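Local coordinates for protein CoA transferase (Mycobacterium tuberculosis, PDB 5YIY) that binds fatty acyl-CoAs of varying chain length, most tightly palmitoyl-CoA, and probably acts as a family III CoA transferase in fatty acid metabolism, at residues Ala7-Gly12 with Ala370-Val375; Ile39-Pro44 with Val78-Glu83; Leu130-Gly135 with Val204-Val209; Ile278-Leu283 with Glu307-Ser312. The protein carries 1 engineered substitution. All blocks are in the same frame, centred on the assembly; numbering follows the deposited sequence.

Along the chain, contact 1 joins a loop near the N-terminus to one near the C-terminus, and the other three lie nested within that span, following one another in series. Contacts 2 and 3 belong to the same six-stranded parallel sheet: contact 2 lies where strand 37-42 meets the exit of edge strand 74-77, and contact 3 joins strand 126-131 to the other edge strand, 201-205. Their centres are about 23 Å apart. Contact 4 stands apart, its centre about 47 Å from that of contact 3 and about 64 Å from that of contact 2, consistent with a two-domain protein. Contacts 1 and 3 both touch the second subunit of the homodimer.

Contact 1 (Ala7-Gly12 with Ala370-Val375); sequences AKPLDG and ASFRAV
K8 and F372 are brought together by two torsions: CG of K8 stands opposite its carbonyl carbon (chi1 -67°), with an extended chain beyond it, while F372 CG lies between the backbone N and the carbonyl carbon (chi1 68°). The two side chains cross at about a right angle, and the lysine methylenes run past the ring obliquely, K8 CG lying 3.8 Å from F372 CD2. The extended chain carries the ammonium group beyond the ring to the backbone, where K8 NZ donates to R373 O at 3.1 Å, tilted 20° from the carbonyl plane. The same nitrogen also bonds to D33 O, so two backbone carbonyls hold it. The P9 and F372 side chains meet from opposite directions. P9 CD sits over a face of the F372 ring in a CH-pi contact, 3.8 Å from the ring centroid, offset toward the rim. Between the backbones a water donates to both A7 O and S371 O, at 3.0 and 2.7 Å. The first segment is itself braced by a type I turn from K8 to D11: D11 N bonds to K8 O, and K8 N to D11 OD2 at 2.9 Å, the donor lying well above the carboxylate plane. Y369 stacks on F372, and H192 of the second subunit meets that ring edge-to-face; R195 of the second subunit bonds to the carbonyls of P9 and D11. The arrangement packs the loop before strand 14-17 against the loop after strand 368-369, joining regions early and late in the sequence through a proline-aromatic CH-pi contact at the homodimer interface.

Contact 2 (Ile39-Pro44 with Val78-Glu83); sequences IKVEAP and VDLTTE
V78 opens the second segment by donating its backbone N to E42 O, a 2.9 Å bond with an N-H...O angle of 146°. Its own carbonyl turns to the following residues of the other segment: A43 CA makes a CH...O contact with V78 O at 3.5 Å, and P44 CD lies 3.3 Å from that oxygen. The V78 side chain, with CG1 between the backbone N and the carbonyl carbon (chi1 80°), brings that methyl 3.7 Å from V41 CG1. D79 adds a looser apolar touch, its CB 4.1 Å from P44 CG. At L80 the side chain reaches back, and CD2 comes to 4.5 Å from V41 CG1, at the margin of the valine pair. Beyond it the chain completes a type I turn from D79 to T82; D79 O accepts from both the backbone N and OG1 of T82, and T82 then takes the N-cap position of the next helix. E42 turns its carboxylate from the second segment to S75, R50 and the backbone N of E47. The contact thus continues the pairing of strands 37-42 and 74-77 past the end of the latter, with V41, V78 and L80 packed beneath helix 83-93 through M89, A85 and Q88.

Contact 3 (Leu130-Gly135 with Val204-Val209); sequences LTAYGG and VAMYDV
Strands 126-131 and 201-205 run parallel here, L130 beside V204 and T131 beside A205, and their pairing carries on into the first turn of helix 206-213. T131 N donates to V204 O at 3.1 Å, in the carbonyl plane; M206 N then donates to T131 O at 2.9 Å (N-H...O 165°), and Y207 N to A132 O in a more bent bond (141°). On the sheet face of L130 and V204, the leucine CD1 meets V204 CG1 at 3.7 Å, the two side chains crossing obliquely. M206 bends at chi3 (-57°), which turns its CE back over A132, 3.8 Å from A132 CB. On the face of T131 and A205, A205 CB packs against the backbone of G134, 3.6 Å from G134 N. The tyrosines cross at about a right angle, with Y133 CD1 4.0 Å from Y207 CB. A water reaches T131 OG1 at 2.7 Å and more weakly V204 O. Helices 146-152 and 173-196 cover M206 through V149, V174 and S178. From the second subunit, R364 forms a salt bridge with D208 and N347 bonds to Y133 O. M206, packed against L130 and A132, lies about 5 Å, side chain to side chain, from A175, the engineered residue at the inferred nucleophile position. Chemically, the M206 and Y207 amides are satisfied by the carbonyls of T131, the last strand residue, and A132, just past it, consistent with the strand end helping to position the helix start.

Contact 4 (Ile278-Leu283 with Glu307-Ser312); sequences IGRPDL and ELALAS
A309 is the close-packed point between these segments: its CB points toward 278-283 and lies 3.7 Å from R280 CG, 3.8 Å from I278 O and 4.1 Å from I278 CB. One methyl group thus touches a backbone carbonyl and two side chains. On the buried flank I278 CG2 meets L310 CD2 at 4.2 Å, and L306 of the same helix also packs on I278. The outer flank is more open to solvent and rests on a single approach: the exposed L308 brings CD2 to 4.0 Å from NH1 of the partly exposed R280, leucine and arginine crossing at about a right angle. The arginine's chi1 (-61°) sets CG against A309 CB, and bends at chi2 (-71°) and chi3 (-51°) then turn the guanidinium group toward D282. That carboxylate is gripped side-on: R280 NE donates to D282 OD1 at 3.1 Å and R280 NH2 to D282 OD2 at 2.8 Å, each oxygen using its syn lone pair and lying almost in the guanidinium plane. This pairing fixes the rotation of the head, and E305 supplies a second salt bridge to R280 NH2. Across the contact the touches are van der Waals in kind, mostly between carbons, with I278 O and R280 NH1 the polar atoms met by methyl groups. G279, with positive phi and two bonds back into the last turn, closes helix 268-277 in a Schellman motif, and this capped C-terminus packs on the C-terminal part of helix 299-310, away from the active site.

Contact 1 (Ala7-Gly12 with Ala370-Val375)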
loop_
_atom_site.group_PDB
_atom_site.type_symbol
_atom_site.label_atom_id
_atom_site.label_comp_id
_atom_site.label_asym_id
_atom_site.label_seq_id
_atom_site.Cartn_x
_atom_site.Cartn_y
_atom_site.Cartn_z
ATOM N N ALA A 7 -18.291 -13.704 -15.784
ATOM C CA ALA A 7 -17.512 -14.447 -14.835
ATOM C C ALA A 7 -16.421 -13.628 -14.160
ATOM O O ALA A 7 -15.938 -12.672 -14.701
ATOM C CB ALA A 7 -16.904 -15.640 -15.520
ATOM N N LYS A 8 -16.065 -14.012 -12.952
ATOM C CA LYS A 8 -15.040 -13.350 -12.193
ATOM C C LYS A 8 -14.008 -14.369 -11.769
ATOM O O LYS A 8 -14.298 -15.515 -11.602
ATOM C CB LYS A 8 -15.629 -12.667 -10.988
ATOM C CG LYS A 8 -16.532 -11.506 -11.299
ATOM C CD LYS A 8 -16.749 -10.673 -10.059
ATOM C CE LYS A 8 -17.673 -9.512 -10.318
ATOM N NZ LYS A 8 -17.941 -8.766 -9.078
ATOM N N PRO A 9 -12.804 -13.916 -11.509
ATOM C CA PRO A 9 -11.685 -14.790 -11.240
ATOM C C PRO A 9 -11.872 -15.746 -10.114
ATOM O O PRO A 9 -11.303 -16.793 -10.165
ATOM C CB PRO A 9 -10.595 -13.809 -10.907
ATOM C CG PRO A 9 -10.895 -12.662 -11.762
ATOM C CD PRO A 9 -12.366 -12.536 -11.711
ATOM N N LEU A 10 -12.590 -15.377 -9.084
ATOM C CA LEU A 10 -12.778 -16.252 -7.948
ATOM C C LEU A 10 -14.134 -16.902 -7.818
ATOM O O LEU A 10 -14.478 -17.347 -6.770
ATOM C CB LEU A 10 -12.418 -15.533 -6.670
ATOM C CG LEU A 10 -11.100 -14.811 -6.769
ATOM C CD1 LEU A 10 -10.717 -14.171 -5.471
ATOM C CD2 LEU A 10 -10.002 -15.706 -7.274
ATOM N N ASP A 11 -14.919 -16.931 -8.872
ATOM C CA ASP A 11 -16.224 -17.553 -8.790
ATOM C C ASP A 11 -16.070 -19.015 -8.421
ATOM O O ASP A 11 -15.396 -19.751 -9.075
ATOM C CB ASP A 11 -16.912 -17.478 -10.142
ATOM C CG ASP A 11 -17.583 -16.175 -10.391
ATOM O OD1 ASP A 11 -17.936 -15.464 -9.449
ATOM O OD2 ASP A 11 -17.783 -15.872 -11.566
ATOM N N GLY A 12 -16.804 -19.433 -7.411
ATOM C CA GLY A 12 -16.770 -20.779 -6.896
ATOM C C GLY A 12 -15.854 -21.063 -5.737
ATOM O O GLY A 12 -15.916 -22.125 -5.155
ATOM N N ALA A 370 -11.210 -4.957 -17.376
ATOM C CA ALA A 370 -12.091 -4.676 -18.506
ATOM C C ALA A 370 -13.213 -5.703 -18.648
ATOM O O ALA A 370 -14.337 -5.345 -19.019
ATOM C CB ALA A 370 -11.278 -4.600 -19.797
ATOM N N SER A 371 -12.930 -6.976 -18.373
ATOM C CA SER A 371 -13.866 -8.057 -18.660
ATOM C C SER A 371 -14.908 -8.259 -17.566
ATOM O O SER A 371 -15.865 -9.015 -17.773
ATOM C CB SER A 371 -13.108 -9.370 -18.876
ATOM O OG SER A 371 -12.792 -9.980 -17.637
ATOM N N PHE A 372 -14.745 -7.620 -16.415
ATOM C CA PHE A 372 -15.732 -7.693 -15.346
ATOM C C PHE A 372 -15.602 -6.440 -14.490
ATOM O O PHE A 372 -14.719 -5.607 -14.705
ATOM C CB PHE A 372 -15.559 -8.965 -14.511
ATOM C CG PHE A 372 -14.294 -8.993 -13.705
ATOM C CD1 PHE A 372 -13.095 -9.383 -14.278
ATOM C CD2 PHE A 372 -14.304 -8.623 -12.371
ATOM C CE1 PHE A 372 -11.932 -9.405 -13.534
ATOM C CE2 PHE A 372 -13.144 -8.644 -11.624
ATOM C CZ PHE A 372 -11.957 -9.035 -12.205
ATOM N N ARG A 373 -16.483 -6.327 -13.497
ATOM C CA ARG A 373 -16.612 -5.146 -12.646
ATOM C C ARG A 373 -16.229 -5.541 -11.224
ATOM O O ARG A 373 -16.971 -6.272 -10.560
ATOM C CB ARG A 373 -18.045 -4.621 -12.707
ATOM C CG ARG A 373 -18.283 -3.199 -12.272
ATOM C CD ARG A 373 -19.722 -2.867 -12.616
ATOM N NE ARG A 373 -20.124 -1.545 -12.162
ATOM C CZ ARG A 373 -19.883 -0.429 -12.836
ATOM N NH1 ARG A 373 -19.231 -0.482 -13.992
ATOM N NH2 ARG A 373 -20.291 0.736 -12.354
ATOM N N ALA A 374 -15.070 -5.066 -10.757
ATOM C CA ALA A 374 -14.544 -5.446 -9.444
ATOM C C ALA A 374 -15.206 -4.592 -8.365
ATOM O O ALA A 374 -14.576 -3.818 -7.644
ATOM C CB ALA A 374 -13.026 -5.318 -9.406
ATOM N N VAL A 375 -16.517 -4.770 -8.258
ATOM C CA VAL A 375 -17.346 -3.997 -7.344
ATOM C C VAL A 375 -18.517 -4.863 -6.908
ATOM O O VAL A 375 -19.059 -5.644 -7.697
ATOM C CB VAL A 375 -17.829 -2.684 -8.002
ATOM C CG1 VAL A 375 -19.321 -2.459 -7.758
ATOM C CG2 VAL A 375 -17.018 -1.503 -7.488
HETATM O O HOH W 1 -15.214 -11.577 -17.360
#

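Contact 2 (Ile39-Pro44 with Val78-Glu83)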
loop_
_atom_site.group_PDB
_atom_site.type_symbol
_atom_site.label_atom_id
_atom_site.label_comp_id
_atom_site.label_asym_id
_atom_site.label_seq_id
_atom_site.Cartn_x
_atom_site.Cartn_y
_atom_site.Cartn_z
ATOM N N ILE A 39 -16.999 -15.723 3.984
ATOM C CA ILE A 39 -17.816 -15.861 5.182
ATOM C C ILE A 39 -17.084 -15.337 6.410
ATOM O O ILE A 39 -16.027 -15.847 6.779
ATOM C CB ILE A 39 -18.213 -17.326 5.428
ATOM C CG1 ILE A 39 -18.912 -17.907 4.197
ATOM C CG2 ILE A 39 -19.103 -17.437 6.656
ATOM C CD1 ILE A 39 -18.985 -19.417 4.198
ATOM N N LYS A 40 -17.650 -14.313 7.038
ATOM C CA LYS A 40 -17.083 -13.768 8.263
ATOM C C LYS A 40 -17.359 -14.682 9.448
ATOM O O LYS A 40 -18.469 -15.191 9.608
ATOM C CB LYS A 40 -17.644 -12.375 8.548
ATOM C CG LYS A 40 -17.143 -11.290 7.617
ATOM C CD LYS A 40 -17.751 -9.948 7.984
ATOM C CE LYS A 40 -17.154 -9.409 9.273
ATOM N NZ LYS A 40 -15.682 -9.200 9.162
ATOM N N VAL A 41 -16.342 -14.886 10.278
ATOM C CA VAL A 41 -16.516 -15.598 11.535
ATOM C C VAL A 41 -16.344 -14.606 12.676
ATOM O O VAL A 41 -15.244 -14.114 12.924
ATOM C CB VAL A 41 -15.518 -16.756 11.689
ATOM C CG1 VAL A 41 -15.703 -17.431 13.039
ATOM C CG2 VAL A 41 -15.693 -17.758 10.559
ATOM N N GLU A 42 -17.440 -14.312 13.366
ATOM C CA GLU A 42 -17.440 -13.262 14.374
ATOM C C GLU A 42 -17.794 -13.788 15.758
ATOM O O GLU A 42 -18.375 -14.864 15.901
ATOM C CB GLU A 42 -18.419 -12.155 13.978
ATOM C CG GLU A 42 -18.338 -11.754 12.512
ATOM C CD GLU A 42 -19.208 -10.558 12.182
ATOM O OE1 GLU A 42 -19.869 -10.576 11.123
ATOM O OE2 GLU A 42 -19.225 -9.597 12.978
ATOM N N ALA A 43 -17.438 -13.012 16.776
ATOM C CA ALA A 43 -17.784 -13.329 18.153
ATOM C C ALA A 43 -19.244 -12.959 18.399
ATOM O O ALA A 43 -19.818 -12.188 17.629
ATOM C CB ALA A 43 -16.860 -12.587 19.115
ATOM N N PRO A 44 -19.860 -13.526 19.453
ATOM C CA PRO A 44 -21.248 -13.174 19.771
ATOM C C PRO A 44 -21.438 -11.668 19.930
ATOM O O PRO A 44 -20.661 -11.015 20.629
ATOM C CB PRO A 44 -21.496 -13.903 21.093
ATOM C CG PRO A 44 -20.605 -15.090 21.016
ATOM C CD PRO A 44 -19.360 -14.608 20.322
ATOM N N VAL A 78 -20.249 -16.957 16.499
ATOM C CA VAL A 78 -19.792 -18.161 17.183
ATOM C C VAL A 78 -18.797 -17.835 18.306
ATOM O O VAL A 78 -18.072 -16.841 18.236
ATOM C CB VAL A 78 -19.159 -19.142 16.164
ATOM C CG1 VAL A 78 -17.727 -18.742 15.829
ATOM C CG2 VAL A 78 -19.226 -20.564 16.672
ATOM N N ASP A 79 -18.782 -18.663 19.348
ATOM C CA ASP A 79 -17.870 -18.467 20.477
ATOM C C ASP A 79 -16.726 -19.475 20.437
ATOM O O ASP A 79 -16.823 -20.560 21.010
ATOM C CB ASP A 79 -18.621 -18.577 21.807
ATOM C CG ASP A 79 -17.713 -18.382 23.010
ATOM O OD1 ASP A 79 -16.693 -17.671 22.880
ATOM O OD2 ASP A 79 -18.020 -18.938 24.086
ATOM N N LEU A 80 -15.633 -19.089 19.784
ATOM C CA LEU A 80 -14.521 -19.990 19.472
ATOM C C LEU A 80 -13.888 -20.707 20.668
ATOM O O LEU A 80 -13.095 -21.630 20.487
ATOM C CB LEU A 80 -13.433 -19.215 18.727
ATOM C CG LEU A 80 -13.806 -18.712 17.333
ATOM C CD1 LEU A 80 -12.707 -17.827 16.768
ATOM C CD2 LEU A 80 -14.082 -19.884 16.404
ATOM N N THR A 81 -14.229 -20.290 21.883
ATOM C CA THR A 81 -13.675 -20.922 23.076
ATOM C C THR A 81 -14.349 -22.262 23.365
ATOM O O THR A 81 -13.739 -23.157 23.949
ATOM C CB THR A 81 -13.812 -20.016 24.313
ATOM O OG1 THR A 81 -15.198 -19.844 24.636
ATOM C CG2 THR A 81 -13.181 -18.656 24.051
ATOM N N THR A 82 -15.605 -22.396 22.951
ATOM C CA THR A 82 -16.366 -23.616 23.206
ATOM C C THR A 82 -16.006 -24.721 22.216
ATOM O O THR A 82 -15.577 -24.449 21.095
ATOM C CB THR A 82 -17.883 -23.357 23.145
ATOM O OG1 THR A 82 -18.253 -22.969 21.818
ATOM C CG2 THR A 82 -18.274 -22.257 24.119
ATOM N N GLU A 83 -16.186 -25.968 22.642
ATOM C CA GLU A 83 -15.831 -27.125 21.823
ATOM C C GLU A 83 -16.785 -27.294 20.644
ATOM O O GLU A 83 -16.381 -27.738 19.568
ATOM C CB GLU A 83 -15.818 -28.396 22.675
ATOM C CG GLU A 83 -15.258 -29.622 21.966
ATOM C CD GLU A 83 -13.759 -29.539 21.738
ATOM O OE1 GLU A 83 -13.096 -28.715 22.404
ATOM O OE2 GLU A 83 -13.243 -30.299 20.893
#

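Contact 3 (Leu130-Gly135 with Val204-Val209)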
loop_
_atom_site.group_PDB
_atom_site.type_symbol
_atom_site.label_atom_id
_atom_site.label_comp_id
_atom_site.label_asym_id
_atom_site.label_seq_id
_atom_site.Cartn_x
_atom_site.Cartn_y
_atom_site.Cartn_z
ATOM N N LEU A 130 -2.316 -12.990 8.873
ATOM C CA LEU A 130 -1.904 -11.593 8.903
ATOM C C LEU A 130 -1.658 -11.151 10.340
ATOM O O LEU A 130 -2.563 -11.185 11.170
ATOM C CB LEU A 130 -2.960 -10.704 8.245
ATOM C CG LEU A 130 -2.736 -9.192 8.305
ATOM C CD1 LEU A 130 -1.561 -8.773 7.438
ATOM C CD2 LEU A 130 -3.995 -8.461 7.879
ATOM N N THR A 131 -0.431 -10.741 10.633
ATOM C CA THR A 131 -0.083 -10.310 11.981
ATOM C C THR A 131 0.536 -8.921 11.962
ATOM O O THR A 131 0.885 -8.399 10.903
ATOM C CB THR A 131 0.894 -11.289 12.658
ATOM O OG1 THR A 131 2.112 -11.341 11.909
ATOM C CG2 THR A 131 0.293 -12.685 12.732
ATOM N N ALA A 132 0.661 -8.323 13.141
ATOM C CA ALA A 132 1.248 -6.998 13.267
ATOM C C ALA A 132 2.753 -7.004 13.018
ATOM O O ALA A 132 3.267 -6.168 12.274
ATOM C CB ALA A 132 0.949 -6.426 14.640
ATOM N N TYR A 133 3.457 -7.948 13.634
ATOM C CA TYR A 133 4.917 -7.932 13.612
ATOM C C TYR A 133 5.548 -9.218 13.075
ATOM O O TYR A 133 6.771 -9.353 13.061
ATOM C CB TYR A 133 5.450 -7.637 15.014
ATOM C CG TYR A 133 4.957 -6.322 15.579
ATOM C CD1 TYR A 133 5.494 -5.116 15.148
ATOM C CD2 TYR A 133 3.956 -6.287 16.541
ATOM C CE1 TYR A 133 5.049 -3.911 15.658
ATOM C CE2 TYR A 133 3.503 -5.085 17.058
ATOM C CZ TYR A 133 4.054 -3.901 16.612
ATOM O OH TYR A 133 3.610 -2.702 17.121
ATOM N N GLY A 134 4.719 -10.160 12.637
ATOM C CA GLY A 134 5.216 -11.356 11.977
ATOM C C GLY A 134 5.136 -12.632 12.789
ATOM O O GLY A 134 4.907 -13.709 12.238
ATOM N N GLY A 135 5.319 -12.517 14.100
ATOM C CA GLY A 135 5.295 -13.673 14.979
ATOM C C GLY A 135 6.364 -14.701 14.656
ATOM O O GLY A 135 6.135 -15.903 14.776
ATOM N N VAL A 204 1.678 -12.591 6.067
ATOM C CA VAL A 204 1.928 -11.177 5.823
ATOM C C VAL A 204 1.953 -10.404 7.135
ATOM O O VAL A 204 1.022 -10.489 7.933
ATOM C CB VAL A 204 0.862 -10.563 4.892
ATOM C CG1 VAL A 204 1.041 -9.057 4.793
ATOM C CG2 VAL A 204 0.923 -11.204 3.514
ATOM N N ALA A 205 3.035 -9.669 7.363
ATOM C CA ALA A 205 3.158 -8.838 8.553
ATOM C C ALA A 205 3.001 -7.366 8.189
ATOM O O ALA A 205 3.604 -6.895 7.225
ATOM C CB ALA A 205 4.493 -9.079 9.236
ATOM N N MET A 206 2.182 -6.648 8.953
ATOM C CA MET A 206 1.985 -5.221 8.722
ATOM C C MET A 206 3.303 -4.469 8.869
ATOM O O MET A 206 3.548 -3.485 8.170
ATOM C CB MET A 206 0.938 -4.647 9.679
ATOM C CG MET A 206 -0.465 -5.197 9.469
ATOM S SD MET A 206 -1.721 -4.293 10.397
ATOM C CE MET A 206 -1.108 -4.461 12.069
ATOM N N TYR A 207 4.146 -4.942 9.782
ATOM C CA TYR A 207 5.468 -4.362 9.984
ATOM C C TYR A 207 6.330 -4.516 8.735
ATOM O O TYR A 207 7.023 -3.582 8.333
ATOM C CB TYR A 207 6.155 -5.012 11.187
ATOM C CG TYR A 207 7.522 -4.448 11.502
ATOM C CD1 TYR A 207 7.661 -3.280 12.243
ATOM C CD2 TYR A 207 8.677 -5.088 11.066
ATOM C CE1 TYR A 207 8.910 -2.764 12.535
ATOM C CE2 TYR A 207 9.929 -4.578 11.355
ATOM C CZ TYR A 207 10.040 -3.417 12.090
ATOM O OH TYR A 207 11.285 -2.907 12.380
ATOM N N ASP A 208 6.275 -5.695 8.123
ATOM C CA ASP A 208 7.037 -5.962 6.907
ATOM C C ASP A 208 6.560 -5.083 5.757
ATOM O O ASP A 208 7.366 -4.578 4.974
ATOM C CB ASP A 208 6.930 -7.439 6.519
ATOM C CG ASP A 208 7.592 -8.356 7.527
ATOM O OD1 ASP A 208 8.348 -7.853 8.385
ATOM O OD2 ASP A 208 7.358 -9.582 7.462
ATOM N N VAL A 209 5.246 -4.903 5.663
ATOM C CA VAL A 209 4.661 -4.046 4.640
ATOM C C VAL A 209 5.079 -2.598 4.862
ATOM O O VAL A 209 5.464 -1.901 3.922
ATOM C CB VAL A 209 3.122 -4.143 4.632
ATOM C CG1 VAL A 209 2.527 -3.139 3.657
ATOM C CG2 VAL A 209 2.681 -5.556 4.284
HETATM O O HOH W 2 2.549 -12.876 9.788
#

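Contact 4 (Ile278-Leu283 with Glu307-Ser312)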
loop_
_atom_site.group_PDB
_atom_site.type_symbol
_atom_site.label_atom_id
_atom_site.label_comp_id
_atom_site.label_asym_id
_atom_site.label_seq_id
_atom_site.Cartn_x
_atom_site.Cartn_y
_atom_site.Cartn_z
ATOM N N ILE A 278 9.357 30.021 -15.344
ATOM C CA ILE A 278 9.387 30.929 -14.201
ATOM C C ILE A 278 10.290 32.130 -14.460
ATOM O O ILE A 278 10.460 32.986 -13.592
ATOM C CB ILE A 278 9.862 30.213 -12.924
ATOM C CG1 ILE A 278 11.316 29.760 -13.075
ATOM C CG2 ILE A 278 8.949 29.038 -12.602
ATOM C CD1 ILE A 278 11.779 28.815 -11.987
ATOM N N GLY A 279 10.864 32.191 -15.657
ATOM C CA GLY A 279 11.684 33.322 -16.052
ATOM C C GLY A 279 13.057 33.350 -15.405
ATOM O O GLY A 279 13.580 34.422 -15.100
ATOM N N ARG A 280 13.643 32.176 -15.194
ATOM C CA ARG A 280 14.975 32.086 -14.601
ATOM C C ARG A 280 15.918 31.194 -15.411
ATOM O O ARG A 280 16.259 30.096 -14.973
ATOM C CB ARG A 280 14.886 31.568 -13.164
ATOM C CG ARG A 280 14.077 32.449 -12.227
ATOM C CD ARG A 280 14.810 33.744 -11.917
ATOM N NE ARG A 280 16.183 33.504 -11.484
ATOM C CZ ARG A 280 16.559 33.391 -10.214
ATOM N NH1 ARG A 280 15.661 33.494 -9.243
ATOM N NH2 ARG A 280 17.832 33.172 -9.915
ATOM N N PRO A 281 16.345 31.668 -16.593
ATOM C CA PRO A 281 17.265 30.905 -17.447
ATOM C C PRO A 281 18.648 30.741 -16.820
ATOM O O PRO A 281 19.375 29.810 -17.169
ATOM C CB PRO A 281 17.352 31.754 -18.724
ATOM C CG PRO A 281 16.185 32.691 -18.660
ATOM C CD PRO A 281 15.976 32.954 -17.206
ATOM N N ASP A 282 18.999 31.642 -15.909
ATOM C CA ASP A 282 20.304 31.625 -15.254
ATOM C C ASP A 282 20.542 30.355 -14.439
ATOM O O ASP A 282 21.676 29.892 -14.316
ATOM C CB ASP A 282 20.454 32.850 -14.350
ATOM C CG ASP A 282 19.273 33.027 -13.411
ATOM O OD1 ASP A 282 18.121 32.907 -13.876
ATOM O OD2 ASP A 282 19.497 33.284 -12.209
ATOM N N LEU A 283 19.470 29.802 -13.883
ATOM C CA LEU A 283 19.559 28.620 -13.031
ATOM C C LEU A 283 20.026 27.365 -13.770
ATOM O O LEU A 283 20.619 26.471 -13.164
ATOM C CB LEU A 283 18.206 28.348 -12.370
ATOM C CG LEU A 283 17.721 29.378 -11.348
ATOM C CD1 LEU A 283 16.440 28.905 -10.678
ATOM C CD2 LEU A 283 18.798 29.663 -10.313
ATOM N N GLU A 307 11.486 30.002 -5.045
ATOM C CA GLU A 307 10.406 30.712 -4.368
ATOM C C GLU A 307 10.457 32.213 -4.636
ATOM O O GLU A 307 9.434 32.896 -4.573
ATOM C CB GLU A 307 10.453 30.442 -2.863
ATOM C CG GLU A 307 9.958 29.057 -2.480
ATOM C CD GLU A 307 9.980 28.818 -0.985
ATOM O OE1 GLU A 307 10.574 29.642 -0.257
ATOM O OE2 GLU A 307 9.403 27.805 -0.537
ATOM N N LEU A 308 11.649 32.722 -4.927
ATOM C CA LEU A 308 11.805 34.118 -5.318
ATOM C C LEU A 308 11.086 34.373 -6.640
ATOM O O LEU A 308 10.445 35.408 -6.823
ATOM C CB LEU A 308 13.286 34.488 -5.431
ATOM C CG LEU A 308 13.606 35.905 -5.913
ATOM C CD1 LEU A 308 13.198 36.934 -4.871
ATOM C CD2 LEU A 308 15.083 36.039 -6.253
ATOM N N ALA A 309 11.195 33.415 -7.555
ATOM C CA ALA A 309 10.555 33.520 -8.861
ATOM C C ALA A 309 9.058 33.240 -8.772
ATOM O O ALA A 309 8.259 33.854 -9.480
ATOM C CB ALA A 309 11.213 32.568 -9.850
ATOM N N LEU A 310 8.683 32.305 -7.903
ATOM C CA LEU A 310 7.285 31.916 -7.745
ATOM C C LEU A 310 6.464 32.968 -7.001
ATOM O O LEU A 310 5.243 32.857 -6.902
ATOM C CB LEU A 310 7.187 30.574 -7.017
ATOM C CG LEU A 310 7.704 29.352 -7.780
ATOM C CD1 LEU A 310 7.748 28.135 -6.874
ATOM C CD2 LEU A 310 6.843 29.081 -9.005
ATOM N N ALA A 311 7.141 33.986 -6.478
ATOM C CA ALA A 311 6.477 35.060 -5.746
ATOM C C ALA A 311 5.608 35.920 -6.662
ATOM O O ALA A 311 4.741 36.658 -6.195
ATOM C CB ALA A 311 7.505 35.923 -5.032
ATOM N N SER A 312 5.852 35.824 -7.965
ATOM C CA SER A 312 5.135 36.628 -8.948
ATOM C C SER A 312 3.656 36.263 -9.057
ATOM O O SER A 312 2.805 37.137 -9.215
ATOM C CB SER A 312 5.797 36.490 -10.322
ATOM O OG SER A 312 7.118 37.005 -10.308
#